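Long-range contacts in cellobiose 2-epimerase (Caldibacillus thermoamylovorans, PDB 5ZHB), which catalyses the reversible C2 epimerisation of the reducing-end glucose of cellobiose, giving 4-O-beta-D-glucosyl-D-mannose: residues S225-V230 with A277-K282; I240-Y245 with A292-N297; D301-W306 with Y353-A358. All coordinates share one frame; numbering follows the deposited sequence.

Contact 1 of 3, residues S225-V230 with A277-K282; sequences SKFLQV and AYNIEK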
loop_
_atom_site.group_PDB
_atom_site.type_symbol
_atom_site.label_atom_id
_atom_site.label_comp_id
_atom_site.label_asym_id
_atom_site.label_seq_id
_atom_site.Cartn_x
_atom_site.Cartn_y
_atom_site.Cartn_z
ATOM N N SER A 225 -16.567 -14.551 -11.171
ATOM C CA SER A 225 -15.248 -15.129 -10.923
ATOM C C SER A 225 -14.774 -14.870 -9.490
ATOM O O SER A 225 -13.874 -15.570 -9.010
ATOM C CB SER A 225 -14.239 -14.585 -11.896
ATOM O OG SER A 225 -13.945 -13.244 -11.541
ATOM N N LYS A 226 -15.319 -13.803 -8.877
ATOM C CA LYS A 226 -14.960 -13.309 -7.551
ATOM C C LYS A 226 -13.592 -12.617 -7.554
ATOM O O LYS A 226 -13.145 -12.215 -6.493
ATOM C CB LYS A 226 -15.000 -14.391 -6.472
ATOM C CG LYS A 226 -16.332 -15.128 -6.469
ATOM C CD LYS A 226 -17.424 -14.356 -5.759
ATOM C CE LYS A 226 -18.630 -15.205 -5.477
ATOM N NZ LYS A 226 -19.596 -15.074 -6.562
ATOM N N PHE A 227 -13.007 -12.386 -8.733
ATOM C CA PHE A 227 -11.792 -11.586 -8.831
ATOM C C PHE A 227 -12.110 -10.099 -8.981
ATOM O O PHE A 227 -13.189 -9.704 -9.447
ATOM C CB PHE A 227 -10.932 -11.980 -10.026
ATOM C CG PHE A 227 -10.155 -13.275 -9.881
ATOM C CD1 PHE A 227 -8.976 -13.312 -9.142
ATOM C CD2 PHE A 227 -10.573 -14.437 -10.526
ATOM C CE1 PHE A 227 -8.248 -14.486 -9.031
ATOM C CE2 PHE A 227 -9.850 -15.618 -10.408
ATOM C CZ PHE A 227 -8.679 -15.633 -9.668
ATOM N N LEU A 228 -11.114 -9.268 -8.617
ATOM C CA LEU A 228 -11.148 -7.861 -8.950
ATOM C C LEU A 228 -10.631 -7.713 -10.367
ATOM O O LEU A 228 -9.715 -8.406 -10.777
ATOM C CB LEU A 228 -10.299 -7.051 -7.979
ATOM C CG LEU A 228 -10.736 -7.084 -6.518
ATOM C CD1 LEU A 228 -9.924 -6.047 -5.801
ATOM C CD2 LEU A 228 -12.220 -6.847 -6.323
ATOM N N GLN A 229 -11.192 -6.774 -11.106
ATOM C CA GLN A 229 -10.609 -6.377 -12.378
ATOM C C GLN A 229 -9.671 -5.193 -12.106
ATOM O O GLN A 229 -9.807 -4.521 -11.092
ATOM C CB GLN A 229 -11.745 -6.093 -13.371
ATOM C CG GLN A 229 -12.707 -7.276 -13.527
ATOM C CD GLN A 229 -14.046 -6.887 -14.132
ATOM O OE1 GLN A 229 -14.304 -7.166 -15.305
ATOM N NE2 GLN A 229 -14.900 -6.219 -13.363
ATOM N N VAL A 230 -8.752 -4.943 -13.030
ATOM C CA VAL A 230 -7.575 -4.133 -12.745
ATOM C C VAL A 230 -7.592 -2.811 -13.514
ATOM O O VAL A 230 -7.326 -1.779 -12.918
ATOM C CB VAL A 230 -6.295 -4.943 -12.962
ATOM C CG1 VAL A 230 -5.038 -4.137 -12.613
ATOM C CG2 VAL A 230 -6.342 -6.218 -12.127
ATOM N N ALA A 277 -11.564 -13.482 -0.213
ATOM C CA ALA A 277 -10.569 -14.212 0.561
ATOM C C ALA A 277 -10.602 -15.711 0.253
ATOM O O ALA A 277 -9.566 -16.337 -0.001
ATOM C CB ALA A 277 -10.737 -13.908 2.018
ATOM N N TYR A 278 -11.818 -16.277 0.140
ATOM C CA TYR A 278 -11.955 -17.663 -0.276
ATOM C C TYR A 278 -11.379 -17.855 -1.668
ATOM O O TYR A 278 -10.721 -18.865 -1.958
ATOM C CB TYR A 278 -13.403 -18.154 -0.232
ATOM C CG TYR A 278 -13.794 -18.626 1.156
ATOM C CD1 TYR A 278 -13.246 -19.803 1.670
ATOM C CD2 TYR A 278 -14.699 -17.931 1.944
ATOM C CE1 TYR A 278 -13.588 -20.262 2.929
ATOM C CE2 TYR A 278 -15.065 -18.398 3.203
ATOM C CZ TYR A 278 -14.501 -19.564 3.691
ATOM O OH TYR A 278 -14.775 -20.074 4.925
ATOM N N ASN A 279 -11.661 -16.898 -2.553
ATOM C CA ASN A 279 -11.252 -17.030 -3.934
ATOM C C ASN A 279 -9.724 -17.110 -4.022
ATOM O O ASN A 279 -9.151 -17.896 -4.802
ATOM C CB ASN A 279 -11.831 -15.877 -4.765
ATOM C CG ASN A 279 -11.666 -16.108 -6.241
ATOM O OD1 ASN A 279 -12.074 -17.159 -6.753
ATOM N ND2 ASN A 279 -10.975 -15.212 -6.927
ATOM N N ILE A 280 -9.047 -16.237 -3.257
ATOM C CA ILE A 280 -7.600 -16.152 -3.390
ATOM C C ILE A 280 -6.959 -17.346 -2.675
ATOM O O ILE A 280 -5.939 -17.837 -3.141
ATOM C CB ILE A 280 -7.059 -14.784 -2.922
ATOM C CG1 ILE A 280 -7.670 -13.626 -3.753
ATOM C CG2 ILE A 280 -5.533 -14.795 -2.970
ATOM C CD1 ILE A 280 -7.366 -13.679 -5.238
ATOM N N GLU A 281 -7.566 -17.825 -1.583
ATOM C CA GLU A 281 -7.084 -19.031 -0.907
ATOM C C GLU A 281 -7.079 -20.189 -1.909
ATOM O O GLU A 281 -6.134 -20.976 -1.954
ATOM C CB GLU A 281 -7.857 -19.268 0.392
ATOM C CG GLU A 281 -7.354 -20.406 1.289
ATOM C CD GLU A 281 -7.528 -21.844 0.774
ATOM O OE1 GLU A 281 -6.850 -22.778 1.236
ATOM O OE2 GLU A 281 -8.351 -22.049 -0.117
ATOM N N LYS A 282 -8.120 -20.265 -2.755
ATOM C CA LYS A 282 -8.280 -21.380 -3.673
ATOM C C LYS A 282 -7.484 -21.177 -4.955
ATOM O O LYS A 282 -7.003 -22.140 -5.545
ATOM C CB LYS A 282 -9.756 -21.565 -4.059
ATOM C CG LYS A 282 -10.054 -22.722 -5.019
ATOM C CD LYS A 282 -11.465 -22.678 -5.599
ATOM C CE LYS A 282 -12.520 -22.583 -4.542
ATOM N NZ LYS A 282 -13.881 -22.582 -5.086
HETATM O O HOH W 1 -10.533 -12.641 -5.711
#
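F227 and N279 meet ring to amide where the loop 225-230 lies against helix 267-283; N279 is the residue most buried by this contact, and F227 the loop residue most buried in return. ND2 of N279 stands 3.3 Å above the F227 ring plane, over the centre, and the amide and ring planes are 80° apart. The result is an amide-over-ring contact in which an N-H probably faces the pi cloud, while ND2 also gives a hydrogen bond to a water. N279 reaches the loop because CG lies anti to its backbone N (chi1 -169°).

Apolar packing is lighter: CD1 of I280 comes to 4.0 Å from CE1 of F227. Separately, CB of K226 makes a van der Waals contact of 3.8 Å with CG of N279, after which the K226 chain bends off and its NZ bonds K223 O. An alanine in place of F227 would probably leave the N279 amide without the pi face beneath its ND2 and open a gap beside CD1 of I280.

No direct hydrogen bond joins the segments; one water bridges them, donating to K226 O at 2.8 Å and accepting from ND2 of N279 at 2.9 Å. OD1 of N279 faces S225 O, two acceptors 3.3 Å apart; K283 NZ bonds OD1 and, weakly, S225 O, which would be expected to ease their repulsion.

Within the loop, F227 N donates to S225 OG at 3.1 Å, forming an ST turn that also puts this hydroxyl at the ring edge. This is loop-to-helix packing at the periphery of a helical barrel, consistent with the (alpha/alpha)6 fold of the N-acylglucosamine 2-epimerase family.

Contact 2 of 3, residues I240-Y245 with A292-N297; sequences IDLKSY and AYENEN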
loop_
_atom_site.group_PDB
_atom_site.type_symbol
_atom_site.label_atom_id
_atom_site.label_comp_id
_atom_site.label_asym_id
_atom_site.label_seq_id
_atom_site.Cartn_x
_atom_site.Cartn_y
_atom_site.Cartn_z
ATOM N N ILE A 240 -8.505 -5.459 -19.823
ATOM C CA ILE A 240 -7.427 -6.436 -19.876
ATOM C C ILE A 240 -7.853 -7.658 -19.065
ATOM O O ILE A 240 -8.537 -7.545 -18.050
ATOM C CB ILE A 240 -6.083 -5.875 -19.351
ATOM C CG1 ILE A 240 -5.672 -4.574 -20.043
ATOM C CG2 ILE A 240 -4.965 -6.919 -19.472
ATOM C CD1 ILE A 240 -5.172 -4.738 -21.471
ATOM N N ASP A 241 -7.448 -8.834 -19.544
ATOM C CA ASP A 241 -7.692 -10.065 -18.810
ATOM C C ASP A 241 -6.541 -10.258 -17.817
ATOM O O ASP A 241 -5.555 -10.897 -18.167
ATOM C CB ASP A 241 -7.808 -11.246 -19.763
ATOM C CG ASP A 241 -7.938 -12.592 -19.069
ATOM O OD1 ASP A 241 -8.308 -12.593 -17.878
ATOM O OD2 ASP A 241 -7.611 -13.615 -19.713
ATOM N N LEU A 242 -6.645 -9.644 -16.625
ATOM C CA LEU A 242 -5.546 -9.644 -15.652
ATOM C C LEU A 242 -6.108 -9.818 -14.252
ATOM O O LEU A 242 -7.022 -9.126 -13.838
ATOM C CB LEU A 242 -4.718 -8.360 -15.720
ATOM C CG LEU A 242 -3.572 -8.208 -14.700
ATOM C CD1 LEU A 242 -2.519 -9.271 -14.825
ATOM C CD2 LEU A 242 -2.938 -6.835 -14.860
ATOM N N LYS A 243 -5.554 -10.775 -13.524
ATOM C CA LYS A 243 -5.877 -10.965 -12.126
ATOM C C LYS A 243 -4.600 -10.782 -11.321
ATOM O O LYS A 243 -3.598 -11.382 -11.673
ATOM C CB LYS A 243 -6.347 -12.394 -11.850
ATOM C CG LYS A 243 -7.766 -12.686 -12.258
ATOM C CD LYS A 243 -7.946 -13.257 -13.640
ATOM C CE LYS A 243 -9.379 -13.719 -13.765
ATOM N NZ LYS A 243 -9.634 -14.149 -15.136
ATOM N N SER A 244 -4.687 -9.974 -10.261
ATOM C CA SER A 244 -3.561 -9.650 -9.406
ATOM C C SER A 244 -3.918 -10.098 -7.997
ATOM O O SER A 244 -4.761 -9.477 -7.339
ATOM C CB SER A 244 -3.246 -8.167 -9.480
ATOM O OG SER A 244 -2.144 -7.856 -8.641
ATOM N N TYR A 245 -3.358 -11.250 -7.601
ATOM C CA TYR A 245 -3.828 -11.992 -6.446
ATOM C C TYR A 245 -3.587 -11.157 -5.206
ATOM O O TYR A 245 -4.378 -11.143 -4.255
ATOM C CB TYR A 245 -3.104 -13.342 -6.334
ATOM C CG TYR A 245 -3.305 -14.286 -7.519
ATOM C CD1 TYR A 245 -4.527 -14.929 -7.745
ATOM C CD2 TYR A 245 -2.260 -14.574 -8.387
ATOM C CE1 TYR A 245 -4.693 -15.817 -8.804
ATOM C CE2 TYR A 245 -2.420 -15.430 -9.468
ATOM C CZ TYR A 245 -3.641 -16.067 -9.672
ATOM O OH TYR A 245 -3.753 -16.905 -10.746
ATOM N N ALA A 292 1.233 -16.874 -5.890
ATOM C CA ALA A 292 1.598 -16.398 -7.202
ATOM C C ALA A 292 1.357 -14.896 -7.287
ATOM O O ALA A 292 0.697 -14.323 -6.422
ATOM C CB ALA A 292 0.792 -17.137 -8.271
ATOM N N TYR A 293 1.832 -14.292 -8.384
ATOM C CA TYR A 293 1.747 -12.848 -8.556
ATOM C C TYR A 293 0.534 -12.440 -9.388
ATOM O O TYR A 293 -0.281 -11.627 -8.955
ATOM C CB TYR A 293 3.066 -12.373 -9.175
ATOM C CG TYR A 293 3.161 -10.873 -9.368
ATOM C CD1 TYR A 293 2.792 -9.978 -8.364
ATOM C CD2 TYR A 293 3.593 -10.354 -10.578
ATOM C CE1 TYR A 293 2.894 -8.606 -8.552
ATOM C CE2 TYR A 293 3.675 -8.993 -10.782
ATOM C CZ TYR A 293 3.319 -8.122 -9.772
ATOM O OH TYR A 293 3.411 -6.788 -10.029
ATOM N N GLU A 294 0.474 -12.909 -10.634
ATOM C CA GLU A 294 -0.523 -12.412 -11.571
ATOM C C GLU A 294 -0.922 -13.544 -12.505
ATOM O O GLU A 294 -0.147 -14.486 -12.712
ATOM C CB GLU A 294 0.012 -11.333 -12.514
ATOM C CG GLU A 294 0.122 -9.947 -11.894
ATOM C CD GLU A 294 0.820 -8.985 -12.850
ATOM O OE1 GLU A 294 1.460 -9.422 -13.826
ATOM O OE2 GLU A 294 0.714 -7.782 -12.592
ATOM N N ASN A 295 -2.121 -13.400 -13.073
ATOM C CA ASN A 295 -2.584 -14.271 -14.148
ATOM C C ASN A 295 -3.076 -13.387 -15.295
ATOM O O ASN A 295 -4.079 -12.703 -15.186
ATOM C CB ASN A 295 -3.586 -15.290 -13.623
ATOM C CG ASN A 295 -4.091 -16.219 -14.708
ATOM O OD1 ASN A 295 -3.846 -16.010 -15.901
ATOM N ND2 ASN A 295 -4.753 -17.278 -14.293
ATOM N N GLU A 296 -2.264 -13.326 -16.347
ATOM C CA GLU A 296 -2.501 -12.441 -17.467
ATOM C C GLU A 296 -2.859 -13.310 -18.666
ATOM O O GLU A 296 -2.051 -14.139 -19.083
ATOM C CB GLU A 296 -1.284 -11.593 -17.834
ATOM C CG GLU A 296 -1.652 -10.478 -18.812
ATOM C CD GLU A 296 -0.555 -9.422 -18.909
ATOM O OE1 GLU A 296 0.585 -9.680 -18.487
ATOM O OE2 GLU A 296 -0.853 -8.313 -19.353
ATOM N N ASN A 297 -4.063 -13.099 -19.200
ATOM C CA ASN A 297 -4.582 -13.976 -20.235
ATOM C C ASN A 297 -4.678 -15.345 -19.561
ATOM O O ASN A 297 -5.196 -15.446 -18.446
ATOM C CB ASN A 297 -3.758 -13.782 -21.504
ATOM C CG ASN A 297 -3.700 -12.320 -21.908
ATOM O OD1 ASN A 297 -2.614 -11.760 -22.118
ATOM N ND2 ASN A 297 -4.854 -11.673 -21.990
HETATM O O HOH W 2 -7.286 -16.292 -16.495
HETATM O O HOH W 3 -0.579 -9.568 -7.131
#
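Y245 and N295 meet at the phenol end of the tyrosine, its OH 3.3 Å from CB of N295. Further back along one flank of the ring, CE2 packs 3.8 Å from CB of A292, and the carbonyl oxygens of A292 and Y293 approach obliquely near CD2. The other flat group, the Y293 ring, has CG of E294 over one face, offset toward the rim.

Beyond the rings the contact is an antiparallel ladder. K243 and N295 are a hydrogen-bonded pair, their N-H groups each giving a 2.9 Å bond to the other's O. A nearly straight bond (175°) from N297 N to D241 O extends it one way; the other way, Y245 N reaches Y293 O weakly at 3.4 Å.

L242, S244, E294 and E296 share one sheet face. There L242 CG is anti to its backbone N (chi1 177°), and chi2 of 61° puts CD1 against CB of E296 and the E294 chain, whose CD is 3.9 Å away. A water joins S244 OG to Y293 O, the hydroxyl also bonding H247. Within 240-245, K243 NZ makes a long, weak salt bridge of 3.4 Å to OD1 of D241.

The chemistry divides accordingly: the main chain supplies the directional bonds, whereas the one salt bridge is weak and lies within a single segment. OD2 of D241 is 3.3 Å from another acceptor, N297 O, a pair likely to repel, which the lysine charge and a water donating to N297 O would tend to temper.

Contact 3 of 3, residues D301-W306 with Y353-A358; sequences DYTRVW and YWSVEA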
loop_
_atom_site.group_PDB
_atom_site.type_symbol
_atom_site.label_atom_id
_atom_site.label_comp_id
_atom_site.label_asym_id
_atom_site.label_seq_id
_atom_site.Cartn_x
_atom_site.Cartn_y
_atom_site.Cartn_z
ATOM N N ASP A 301 2.117 -15.806 -13.645
ATOM C CA ASP A 301 3.446 -15.470 -13.186
ATOM C C ASP A 301 3.602 -16.039 -11.778
ATOM O O ASP A 301 2.935 -15.580 -10.859
ATOM C CB ASP A 301 3.645 -13.969 -13.343
ATOM C CG ASP A 301 4.992 -13.446 -12.883
ATOM O OD1 ASP A 301 5.750 -14.215 -12.299
ATOM O OD2 ASP A 301 5.275 -12.278 -13.162
ATOM N N TYR A 302 4.514 -17.009 -11.637
ATOM C CA TYR A 302 4.732 -17.760 -10.411
ATOM C C TYR A 302 5.786 -17.097 -9.516
ATOM O O TYR A 302 6.141 -17.660 -8.482
ATOM C CB TYR A 302 5.187 -19.191 -10.742
ATOM C CG TYR A 302 4.047 -20.046 -11.274
ATOM C CD1 TYR A 302 3.049 -20.488 -10.417
ATOM C CD2 TYR A 302 3.943 -20.368 -12.620
ATOM C CE1 TYR A 302 1.980 -21.238 -10.881
ATOM C CE2 TYR A 302 2.879 -21.124 -13.095
ATOM C CZ TYR A 302 1.897 -21.556 -12.221
ATOM O OH TYR A 302 0.819 -22.279 -12.629
ATOM N N THR A 303 6.216 -15.885 -9.851
ATOM C CA THR A 303 7.108 -15.131 -8.973
ATOM C C THR A 303 6.412 -14.885 -7.640
ATOM O O THR A 303 5.254 -14.485 -7.614
ATOM C CB THR A 303 7.469 -13.782 -9.588
ATOM O OG1 THR A 303 7.997 -14.017 -10.883
ATOM C CG2 THR A 303 8.518 -13.043 -8.763
ATOM N N ARG A 304 7.123 -15.151 -6.542
ATOM C CA ARG A 304 6.657 -14.841 -5.206
ATOM C C ARG A 304 7.145 -13.446 -4.808
ATOM O O ARG A 304 8.342 -13.266 -4.571
ATOM C CB ARG A 304 7.196 -15.845 -4.194
ATOM C CG ARG A 304 6.461 -17.177 -4.129
ATOM C CD ARG A 304 6.782 -18.048 -5.355
ATOM N NE ARG A 304 6.458 -19.456 -5.104
ATOM C CZ ARG A 304 6.576 -20.444 -5.994
ATOM N NH1 ARG A 304 6.837 -20.177 -7.257
ATOM N NH2 ARG A 304 6.366 -21.685 -5.608
ATOM N N VAL A 305 6.224 -12.476 -4.819
ATOM C CA VAL A 305 6.552 -11.070 -4.617
ATOM C C VAL A 305 6.291 -10.778 -3.155
ATOM O O VAL A 305 5.256 -11.204 -2.645
ATOM C CB VAL A 305 5.760 -10.123 -5.544
ATOM C CG1 VAL A 305 6.050 -8.658 -5.264
ATOM C CG2 VAL A 305 6.076 -10.382 -7.009
ATOM N N TRP A 306 7.191 -10.006 -2.508
ATOM C CA TRP A 306 7.167 -9.842 -1.063
ATOM C C TRP A 306 5.826 -9.286 -0.572
ATOM O O TRP A 306 5.211 -9.847 0.353
ATOM C CB TRP A 306 8.383 -9.012 -0.574
ATOM C CG TRP A 306 8.108 -7.547 -0.365
ATOM C CD1 TRP A 306 7.796 -6.969 0.826
ATOM C CD2 TRP A 306 8.021 -6.505 -1.349
ATOM N NE1 TRP A 306 7.578 -5.631 0.657
ATOM C CE2 TRP A 306 7.687 -5.315 -0.663
ATOM C CE3 TRP A 306 8.208 -6.447 -2.728
ATOM C CZ2 TRP A 306 7.489 -4.098 -1.312
ATOM C CZ3 TRP A 306 8.053 -5.234 -3.364
ATOM C CH2 TRP A 306 7.708 -4.079 -2.668
ATOM N N TYR A 353 13.892 -9.692 0.478
ATOM C CA TYR A 353 14.025 -9.630 -0.964
ATOM C C TYR A 353 12.745 -9.107 -1.616
ATOM O O TYR A 353 11.650 -9.250 -1.077
ATOM C CB TYR A 353 14.288 -11.022 -1.508
ATOM C CG TYR A 353 15.530 -11.697 -0.972
ATOM C CD1 TYR A 353 16.799 -11.156 -1.176
ATOM C CD2 TYR A 353 15.432 -12.951 -0.377
ATOM C CE1 TYR A 353 17.931 -11.805 -0.694
ATOM C CE2 TYR A 353 16.553 -13.614 0.085
ATOM C CZ TYR A 353 17.800 -13.059 -0.109
ATOM O OH TYR A 353 18.867 -13.762 0.339
ATOM N N TRP A 354 12.909 -8.486 -2.782
ATOM C CA TRP A 354 11.794 -8.006 -3.565
ATOM C C TRP A 354 10.894 -9.185 -3.931
ATOM O O TRP A 354 9.673 -9.141 -3.779
ATOM C CB TRP A 354 12.330 -7.313 -4.824
ATOM C CG TRP A 354 11.244 -6.732 -5.696
ATOM C CD1 TRP A 354 10.331 -7.446 -6.424
ATOM C CD2 TRP A 354 10.976 -5.349 -5.979
ATOM N NE1 TRP A 354 9.477 -6.611 -7.086
ATOM C CE2 TRP A 354 9.874 -5.320 -6.867
ATOM C CE3 TRP A 354 11.574 -4.148 -5.605
ATOM C CZ2 TRP A 354 9.351 -4.134 -7.371
ATOM C CZ3 TRP A 354 11.086 -2.976 -6.135
ATOM C CH2 TRP A 354 9.994 -2.970 -7.013
ATOM N N SER A 355 11.520 -10.238 -4.463
ATOM C CA SER A 355 10.766 -11.404 -4.899
ATOM C C SER A 355 11.660 -12.630 -4.916
ATOM O O SER A 355 12.883 -12.509 -4.796
ATOM C CB SER A 355 10.090 -11.147 -6.240
ATOM O OG SER A 355 11.013 -10.818 -7.264
ATOM N N VAL A 356 11.021 -13.793 -5.043
ATOM C CA VAL A 356 11.693 -15.074 -5.174
ATOM C C VAL A 356 11.168 -15.777 -6.423
ATOM O O VAL A 356 9.970 -15.776 -6.688
ATOM C CB VAL A 356 11.526 -15.956 -3.927
ATOM C CG1 VAL A 356 12.237 -17.287 -4.106
ATOM C CG2 VAL A 356 12.004 -15.232 -2.678
ATOM N N GLU A 357 12.088 -16.323 -7.220
ATOM C CA GLU A 357 11.734 -17.085 -8.414
ATOM C C GLU A 357 11.213 -18.475 -8.025
ATOM O O GLU A 357 11.344 -18.895 -6.870
ATOM C CB GLU A 357 12.956 -17.231 -9.320
ATOM C CG GLU A 357 13.609 -15.913 -9.741
ATOM C CD GLU A 357 12.698 -14.973 -10.499
ATOM O OE1 GLU A 357 11.935 -15.504 -11.329
ATOM O OE2 GLU A 357 12.712 -13.743 -10.264
ATOM N N ALA A 358 10.614 -19.193 -8.999
ATOM C CA ALA A 358 10.026 -20.512 -8.773
ATOM C C ALA A 358 11.073 -21.527 -8.324
ATOM O O ALA A 358 10.752 -22.453 -7.584
ATOM C CB ALA A 358 9.329 -20.994 -10.015
HETATM O O HOH W 4 10.654 -12.290 -11.777
#
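W306 turns an edge to the face of W354 in an edge-to-face stack, the planes 61° apart and the six-membered ring of W306 centred 5.2 Å from the five-membered ring of W354. CZ3 is the atom that leads, standing 3.9 Å above the W354 ring. Another atom of the same rim, CE3, lies 3.2 Å from W354 O, near the W306 plane. That carbonyl also accepts from W306 N at 2.9 Å, fixing the start of helix 306-323 beside the stack. K372 and R365 add cation-pi contacts to W306 and W354 respectively.

Close packing continues along the strands. R304 and V356 form an antiparallel hydrogen-bonded pair, V356 N giving the 2.8 Å bond to R304 O, and CG2 of T303, anti to its backbone N, rests 3.5 Å from CB of S355. Bonds within 301-306 hold T303 in place: OD1 of D301 takes T303 N in an Asx turn and, through its syn lone pair, T303 OG1 at 2.7 Å. The R304 side chain is firmly gripped: NH1 donates to Y302 O, NE bonds S290, and NH2 forms a salt bridge with D288.

The far end is looser. The T303 hydroxyl and E357 carboxylate are bridged by a water that donates to T303 OG1 and, at 2.9 Å, to OE2 of E357; T363 also holds that oxygen. A358, exposed, merely brushes NH1 of R304.

A short antiparallel ladder running straight into a helix, at one border of a four-stranded sheet, is consistent with the strand-bearing loops that join helices in the (alpha/alpha)6 barrel of this epimerase family.

From the N terminus, the loop 225-230 comes first and waits for helix 267-283 to close contact 1. Before that happens, 240-245 opens contact 2, completed by 292-297 after the same helix, so the two loops cross. Both enclose helix 245-262, and they touch where F227 packs on K243 and Y245. Contact 3 follows in series: 301-306 leads into helices 306-323 and 326-343 before 353-358 returns. Contacts 2 and 3 each bring strands together across a helical pair, and the turn between 294-296 and 299-305, with a probable bond from D301 N to E294 O, merges them into one four-stranded antiparallel sheet.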